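PDB 3PLC: beta-cardiotoxin OH-27 from Ophiophagus hannah, which belongs to the three-finger toxin family of king cobra venom and probably acts on the heart. Local coordinates for residues Y12-K24 and D50-N62. Numbering follows the deposited sequence.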
ATOM      1  N   TYR A  12       7.538   3.860   7.010  1.00 37.42           N
ATOM      2  CA  TYR A  12       7.471   2.674   6.155  1.00 38.81           C
ATOM      3  C   TYR A  12       7.853   1.396   6.896  1.00 40.52           C
ATOM      4  O   TYR A  12       8.407   1.458   7.989  1.00 41.97           O
ATOM      5  CB  TYR A  12       8.375   2.863   4.931  1.00 39.02           C
ATOM      6  CG  TYR A  12       9.849   2.838   5.261  1.00 42.04           C
ATOM      7  CD1 TYR A  12      10.538   1.626   5.363  1.00 42.70           C
ATOM      8  CD2 TYR A  12      10.564   4.030   5.477  1.00 44.48           C
ATOM      9  CE1 TYR A  12      11.879   1.590   5.679  1.00 46.50           C
ATOM     10  CE2 TYR A  12      11.922   4.001   5.803  1.00 48.07           C
ATOM     11  CZ  TYR A  12      12.566   2.779   5.901  1.00 50.05           C
ATOM     12  OH  TYR A  12      13.900   2.725   6.206  1.00 53.71           O
ATOM     13  N   THR A  13       7.541   0.243   6.299  1.00 41.32           N
ATOM     14  CA  THR A  13       8.164  -1.032   6.675  1.00 43.52           C
ATOM     15  C   THR A  13       8.716  -1.660   5.412  1.00 44.59           C
ATOM     16  O   THR A  13       8.331  -1.277   4.276  1.00 43.80           O
ATOM     17  CB  THR A  13       7.180  -2.103   7.249  1.00 43.80           C
ATOM     18  OG1 THR A  13       5.828  -1.650   7.136  1.00 43.34           O
ATOM     19  CG2 THR A  13       7.495  -2.469   8.714  1.00 46.86           C
ATOM     20  N   THR A  14       9.618  -2.620   5.620  1.00 46.09           N
ATOM     21  CA  THR A  14       9.980  -3.580   4.588  1.00 46.57           C
ATOM     22  C   THR A  14       8.948  -4.707   4.620  1.00 46.13           C
ATOM     23  O   THR A  14       8.503  -5.141   5.690  1.00 46.52           O
ATOM     24  CB  THR A  14      11.387  -4.124   4.797  1.00 48.17           C
ATOM     25  OG1 THR A  14      12.205  -3.095   5.368  1.00 51.26           O
ATOM     26  CG2 THR A  14      11.977  -4.554   3.478  1.00 49.37           C
ATOM     27  N   CYS A  15       8.555  -5.153   3.434  1.00 45.75           N
ATOM     28  CA  CYS A  15       7.483  -6.126   3.289  1.00 45.36           C
ATOM     29  C   CYS A  15       7.971  -7.558   3.495  1.00 47.32           C
ATOM     30  O   CYS A  15       9.159  -7.838   3.303  1.00 48.82           O
ATOM     31  CB  CYS A  15       6.882  -6.002   1.898  1.00 44.54           C
ATOM     32  SG  CYS A  15       6.578  -4.312   1.418  1.00 40.98           S
ATOM     33  N   PRO A  16       7.058  -8.457   3.911  1.00 48.13           N
ATOM     34  CA  PRO A  16       7.306  -9.892   3.791  1.00 50.66           C
ATOM     35  C   PRO A  16       7.686 -10.231   2.358  1.00 50.69           C
ATOM     36  O   PRO A  16       7.093  -9.691   1.417  1.00 49.32           O
ATOM     37  CB  PRO A  16       5.933 -10.524   4.111  1.00 50.67           C
ATOM     38  CG  PRO A  16       5.186  -9.525   4.848  1.00 49.43           C
ATOM     39  CD  PRO A  16       5.893  -8.181   4.769  1.00 47.61           C
ATOM     40  N   ILE A  17       8.668 -11.109   2.194  1.00 53.45           N
ATOM     41  CA  ILE A  17       8.984 -11.636   0.877  1.00 54.82           C
ATOM     42  C   ILE A  17       7.661 -12.114   0.287  1.00 54.62           C
ATOM     43  O   ILE A  17       6.844 -12.761   0.969  1.00 55.57           O
ATOM     44  CB  ILE A  17       9.992 -12.829   0.921  1.00 58.83           C
ATOM     45  CG1 ILE A  17      11.149 -12.529   1.882  1.00 60.27           C
ATOM     46  CG2 ILE A  17      10.473 -13.207  -0.491  1.00 61.83           C
ATOM     47  CD1 ILE A  17      12.388 -13.386   1.683  1.00 65.21           C
ATOM     48  N   GLY A  18       7.449 -11.790  -0.977  1.00 53.88           N
ATOM     49  CA  GLY A  18       6.218 -12.156  -1.634  1.00 54.19           C
ATOM     50  C   GLY A  18       5.247 -11.007  -1.748  1.00 50.73           C
ATOM     51  O   GLY A  18       4.294 -11.099  -2.514  1.00 51.23           O
ATOM     52  N   GLN A  19       5.485  -9.926  -1.001  1.00 47.92           N
ATOM     53  CA  GLN A  19       4.578  -8.764  -1.032  1.00 45.05           C
ATOM     54  C   GLN A  19       5.239  -7.600  -1.738  1.00 43.53           C
ATOM     55  O   GLN A  19       5.740  -6.674  -1.099  1.00 43.34           O
ATOM     56  CB  GLN A  19       4.075  -8.372   0.375  1.00 44.36           C
ATOM     57  CG  GLN A  19       3.384  -9.521   1.165  1.00 46.54           C
ATOM     58  CD  GLN A  19       2.297  -9.047   2.150  1.00 48.26           C
ATOM     59  OE1 GLN A  19       1.768  -7.935   2.049  1.00 48.56           O
ATOM     60  NE2 GLN A  19       1.952  -9.908   3.095  1.00 50.57           N
ATOM     61  N   ASP A  20       5.208  -7.640  -3.064  1.00 43.31           N
ATOM     62  CA  ASP A  20       6.059  -6.778  -3.888  1.00 43.05           C
ATOM     63  C   ASP A  20       5.406  -5.456  -4.248  1.00 40.58           C
ATOM     64  O   ASP A  20       5.980  -4.680  -4.988  1.00 40.89           O
ATOM     65  CB  ASP A  20       6.505  -7.523  -5.166  1.00 46.28           C
ATOM     66  CG  ASP A  20       7.711  -8.415  -4.933  1.00 49.81           C
ATOM     67  OD1 ASP A  20       8.469  -8.132  -3.971  1.00 50.63           O
ATOM     68  OD2 ASP A  20       7.908  -9.398  -5.703  1.00 54.56           O
ATOM     69  N   LYS A  21       4.224  -5.196  -3.688  1.00 38.69           N
ATOM     70  CA  LYS A  21       3.409  -4.027  -4.027  1.00 35.91           C
ATOM     71  C   LYS A  21       2.945  -3.209  -2.811  1.00 33.46           C
ATOM     72  O   LYS A  21       2.971  -3.673  -1.673  1.00 32.26           O
ATOM     73  CB  LYS A  21       2.213  -4.465  -4.882  1.00 37.86           C
ATOM     74  CG  LYS A  21       2.561  -4.607  -6.356  1.00 42.02           C
ATOM     75  CD  LYS A  21       1.598  -5.472  -7.135  1.00 46.39           C
ATOM     76  CE  LYS A  21       2.365  -6.113  -8.307  1.00 52.99           C
ATOM     77  NZ  LYS A  21       1.538  -6.348  -9.523  1.00 58.67           N
ATOM     78  N   CYS A  22       2.539  -1.965  -3.067  1.00 31.61           N
ATOM     79  CA  CYS A  22       2.212  -1.040  -1.997  1.00 28.67           C
ATOM     80  C   CYS A  22       0.831  -0.553  -2.323  1.00 28.31           C
ATOM     81  O   CYS A  22       0.463  -0.472  -3.477  1.00 28.38           O
ATOM     82  CB  CYS A  22       3.181   0.153  -1.954  1.00 27.42           C
ATOM     83  SG  CYS A  22       4.902  -0.274  -1.721  1.00 27.27           S
ATOM     84  N   VAL A  23       0.076  -0.192  -1.297  1.00 28.11           N
ATOM     85  CA  VAL A  23      -1.318   0.148  -1.501  1.00 27.49           C
ATOM     86  C   VAL A  23      -1.658   1.288  -0.571  1.00 27.61           C
ATOM     87  O   VAL A  23      -1.099   1.399   0.511  1.00 27.66           O
ATOM     88  CB  VAL A  23      -2.239  -1.118  -1.301  1.00 29.23           C
ATOM     89  CG1 VAL A  23      -2.090  -1.733   0.103  1.00 26.01           C
ATOM     90  CG2 VAL A  23      -3.710  -0.815  -1.677  1.00 28.72           C
ATOM     91  N   LYS A  24      -2.529   2.168  -1.037  1.00 29.16           N
ATOM     92  CA  LYS A  24      -3.092   3.278  -0.279  1.00 30.15           C
ATOM     93  C   LYS A  24      -4.542   3.037  -0.479  1.00 31.85           C
ATOM     94  O   LYS A  24      -5.013   2.911  -1.612  1.00 32.75           O
ATOM     95  CB  LYS A  24      -2.748   4.629  -0.933  1.00 31.10           C
ATOM     96  CG  LYS A  24      -2.902   5.885  -0.050  1.00 30.82           C
ATOM     97  CD  LYS A  24      -2.662   7.199  -0.855  1.00 32.82           C
ATOM     98  CE  LYS A  24      -1.275   7.867  -0.511  1.00 33.04           C
ATOM     99  NZ  LYS A  24      -0.437   8.608  -1.601  1.00 27.55           N
ATOM    100  N   ASP A  50     -17.417   2.156  -1.753  1.00 72.38           N
ATOM    101  CA  ASP A  50     -16.967   3.071  -0.708  1.00 70.18           C
ATOM    102  C   ASP A  50     -15.501   2.937  -0.253  1.00 64.76           C
ATOM    103  O   ASP A  50     -15.122   3.489   0.768  1.00 63.20           O
ATOM    104  CB  ASP A  50     -17.977   3.140   0.458  1.00 73.51           C
ATOM    105  CG  ASP A  50     -18.091   1.840   1.224  1.00 75.68           C
ATOM    106  OD1 ASP A  50     -19.235   1.431   1.503  1.00 80.70           O
ATOM    107  OD2 ASP A  50     -17.035   1.245   1.565  1.00 75.43           O
ATOM    108  N   VAL A  51     -14.689   2.225  -1.035  1.00 62.19           N
ATOM    109  CA  VAL A  51     -13.268   2.060  -0.764  1.00 57.00           C
ATOM    110  C   VAL A  51     -12.472   2.153  -2.068  1.00 56.02           C
ATOM    111  O   VAL A  51     -12.703   1.374  -3.007  1.00 58.09           O
ATOM    112  CB  VAL A  51     -12.941   0.692  -0.076  1.00 56.34           C
ATOM    113  CG1 VAL A  51     -11.435   0.408  -0.109  1.00 52.39           C
ATOM    114  CG2 VAL A  51     -13.456   0.646   1.359  1.00 57.06           C
ATOM    115  N   GLU A  52     -11.534   3.098  -2.115  1.00 53.18           N
ATOM    116  CA  GLU A  52     -10.674   3.258  -3.287  1.00 52.16           C
ATOM    117  C   GLU A  52      -9.284   2.684  -3.084  1.00 48.30           C
ATOM    118  O   GLU A  52      -8.619   2.990  -2.092  1.00 46.06           O
ATOM    119  CB  GLU A  52     -10.549   4.714  -3.691  1.00 52.68           C
ATOM    120  CG  GLU A  52      -9.842   4.911  -5.019  1.00 55.08           C
ATOM    121  CD  GLU A  52      -9.622   6.369  -5.331  1.00 58.09           C
ATOM    122  OE1 GLU A  52      -8.711   6.974  -4.715  1.00 55.00           O
ATOM    123  OE2 GLU A  52     -10.367   6.908  -6.188  1.00 63.17           O
ATOM    124  N   VAL A  53      -8.850   1.886  -4.057  1.00 48.17           N
ATOM    125  CA  VAL A  53      -7.546   1.215  -4.016  1.00 45.42           C
ATOM    126  C   VAL A  53      -6.564   1.814  -5.014  1.00 44.86           C
ATOM    127  O   VAL A  53      -6.792   1.738  -6.222  1.00 47.06           O
ATOM    128  CB  VAL A  53      -7.683  -0.304  -4.315  1.00 46.85           C
ATOM    129  CG1 VAL A  53      -6.347  -1.006  -4.106  1.00 44.62           C
ATOM    130  CG2 VAL A  53      -8.757  -0.956  -3.442  1.00 46.55           C
ATOM    131  N   LEU A  54      -5.487   2.417  -4.514  1.00 42.18           N
ATOM    132  CA  LEU A  54      -4.321   2.720  -5.339  1.00 42.61           C
ATOM    133  C   LEU A  54      -3.247   1.669  -5.107  1.00 40.75           C
ATOM    134  O   LEU A  54      -2.940   1.344  -3.954  1.00 39.73           O
ATOM    135  CB  LEU A  54      -3.777   4.130  -5.056  1.00 42.59           C
ATOM    136  CG  LEU A  54      -2.534   4.626  -5.846  1.00 44.63           C
ATOM    137  CD1 LEU A  54      -2.755   6.003  -6.488  1.00 48.79           C
ATOM    138  CD2 LEU A  54      -1.273   4.654  -4.961  1.00 43.55           C
ATOM    139  N   CYS A  55      -2.708   1.116  -6.195  1.00 42.27           N
ATOM    140  CA  CYS A  55      -1.672   0.069  -6.125  1.00 41.82           C
ATOM    141  C   CYS A  55      -0.586   0.433  -7.078  1.00 42.64           C
ATOM    142  O   CYS A  55      -0.862   0.789  -8.229  1.00 45.63           O
ATOM    143  CB  CYS A  55      -2.178  -1.330  -6.519  1.00 43.98           C
ATOM    144  SG  CYS A  55      -3.687  -1.793  -5.778  1.00 46.38           S
ATOM    145  N   CYS A  56       0.648   0.306  -6.588  1.00 40.62           N
ATOM    146  CA  CYS A  56       1.826   0.679  -7.330  1.00 40.89           C
ATOM    147  C   CYS A  56       2.901  -0.326  -6.976  1.00 40.90           C
ATOM    148  O   CYS A  56       2.738  -1.076  -6.020  1.00 40.21           O
ATOM    149  CB  CYS A  56       2.212   2.107  -6.977  1.00 39.74           C
ATOM    150  SG  CYS A  56       2.302   2.498  -5.205  1.00 34.93           S
ATOM    151  N   ASP A  57       3.985  -0.364  -7.738  1.00 43.04           N
ATOM    152  CA  ASP A  57       4.976  -1.427  -7.588  1.00 44.75           C
ATOM    153  C   ASP A  57       6.435  -0.982  -7.360  1.00 44.87           C
ATOM    154  O   ASP A  57       7.378  -1.711  -7.700  1.00 46.58           O
ATOM    155  CB  ASP A  57       4.879  -2.398  -8.781  1.00 48.72           C
ATOM    156  CG  ASP A  57       5.189  -1.736 -10.109  1.00 52.07           C
ATOM    157  OD1 ASP A  57       5.982  -0.779 -10.132  1.00 54.06           O
ATOM    158  OD2 ASP A  57       4.650  -2.193 -11.140  1.00 57.46           O
ATOM    159  N   THR A  58       6.621   0.196  -6.770  1.00 43.64           N
ATOM    160  CA  THR A  58       7.965   0.725  -6.471  1.00 44.53           C
ATOM    161  C   THR A  58       7.990   1.280  -5.050  1.00 42.15           C
ATOM    162  O   THR A  58       6.951   1.689  -4.530  1.00 41.14           O
ATOM    163  CB  THR A  58       8.360   1.869  -7.436  1.00 47.57           C
ATOM    164  OG1 THR A  58       7.435   2.959  -7.281  1.00 46.60           O
ATOM    165  CG2 THR A  58       8.383   1.402  -8.910  1.00 50.19           C
ATOM    166  N   ASN A  59       9.177   1.303  -4.441  1.00 42.52           N
ATOM    167  CA  ASN A  59       9.376   1.763  -3.063  1.00 41.21           C
ATOM    168  C   ASN A  59       8.707   3.076  -2.724  1.00 40.43           C
ATOM    169  O   ASN A  59       8.782   4.042  -3.487  1.00 41.74           O
ATOM    170  CB  ASN A  59      10.866   1.844  -2.734  1.00 42.86           C
ATOM    171  CG  ASN A  59      11.530   0.465  -2.658  1.00 44.90           C
ATOM    172  OD1 ASN A  59      10.866  -0.582  -2.733  1.00 43.33           O
ATOM    173  ND2 ASN A  59      12.849   0.465  -2.511  1.00 45.87           N
ATOM    174  N   LYS A  60       8.043   3.080  -1.570  1.00 38.69           N
ATOM    175  CA  LYS A  60       7.331   4.234  -1.016  1.00 37.15           C
ATOM    176  C   LYS A  60       6.382   4.961  -1.984  1.00 36.94           C
ATOM    177  O   LYS A  60       6.062   6.136  -1.773  1.00 36.83           O
ATOM    178  CB  LYS A  60       8.301   5.206  -0.342  1.00 38.01           C
ATOM    179  CG  LYS A  60       9.368   4.595   0.608  1.00 39.22           C
ATOM    180  CD  LYS A  60      10.362   5.705   1.054  1.00 42.53           C
ATOM    181  CE  LYS A  60      11.554   5.183   1.896  1.00 44.26           C
ATOM    182  NZ  LYS A  60      12.881   5.860   1.565  1.00 45.43           N
ATOM    183  N   CYS A  61       5.895   4.249  -3.004  1.00 36.13           N
ATOM    184  CA  CYS A  61       5.026   4.827  -4.054  1.00 36.11           C
ATOM    185  C   CYS A  61       3.585   5.126  -3.618  1.00 35.84           C
ATOM    186  O   CYS A  61       2.864   5.867  -4.308  1.00 36.58           O
ATOM    187  CB  CYS A  61       4.967   3.885  -5.264  1.00 36.79           C
ATOM    188  SG  CYS A  61       4.252   2.225  -4.898  1.00 34.76           S
ATOM    189  N   ASN A  62       3.151   4.528  -2.505  1.00 33.82           N
ATOM    190  CA  ASN A  62       1.763   4.676  -2.057  1.00 33.52           C
ATOM    191  C   ASN A  62       1.496   5.980  -1.288  1.00 33.70           C
ATOM    192  O   ASN A  62       1.852   7.129  -1.616  1.00 35.80           O
ATOM    193  CB  ASN A  62       1.310   3.447  -1.207  1.00 32.59           C
ATOM    194  CG  ASN A  62       2.339   3.058  -0.137  1.00 30.41           C
ATOM    195  OD1 ASN A  62       3.485   3.423  -0.258  1.00 30.14           O
ATOM    196  ND2 ASN A  62       1.935   2.311   0.893  1.00 29.00           N
TER
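Cys22, Val23 and Lys24 pair antiparallel with Cys56, Cys55 and Leu54, joining strand 53-56 to the middle strand of the three-stranded sheet in this three-finger toxin. Four backbone hydrogen bonds hold the strands together: Cys22 and Cys56 exchange one pair, with Cys22 N to Cys56 O at 3.1 Å, and Lys24 and Leu54 exchange the other, with Leu54 N to Lys24 O at 3.0 Å. Between them Val23 faces Cys55 as a non-hydrogen-bonded pair, and Val23 CA reaches the O of the preceding residue on that strand, Leu54, at 3.2 Å in a CA-H...O contact.

Apolar packing differs on the two faces. On one, Val23 CG2 meets Val53 CG1 at 3.6 Å, next to the Cys55-Cys44 disulfide. On the other, Cys22 CB lies 3.8 Å from Cys61 SG, so the Cys56-Cys61 disulfide, which closes the C-terminal loop, packs against Cys22, itself bonded to Cys3 in the core typical of the family. Farther out, Lys60 CE rests obliquely against the Tyr12 ring.

Two polar contacts tie Asn62, near the C-terminus, to the central strand. Its buried amide, with CG between N and C (chi1 47°), gives ND2 to Leu4 O and also to Val23 O, the latter lying nearly in the amide plane. Lys24, bent at chi3 (-106°) and again at chi4, gives a hydrogen bond from NZ to Asn62 O at 2.7 Å, the donor above the carbonyl plane.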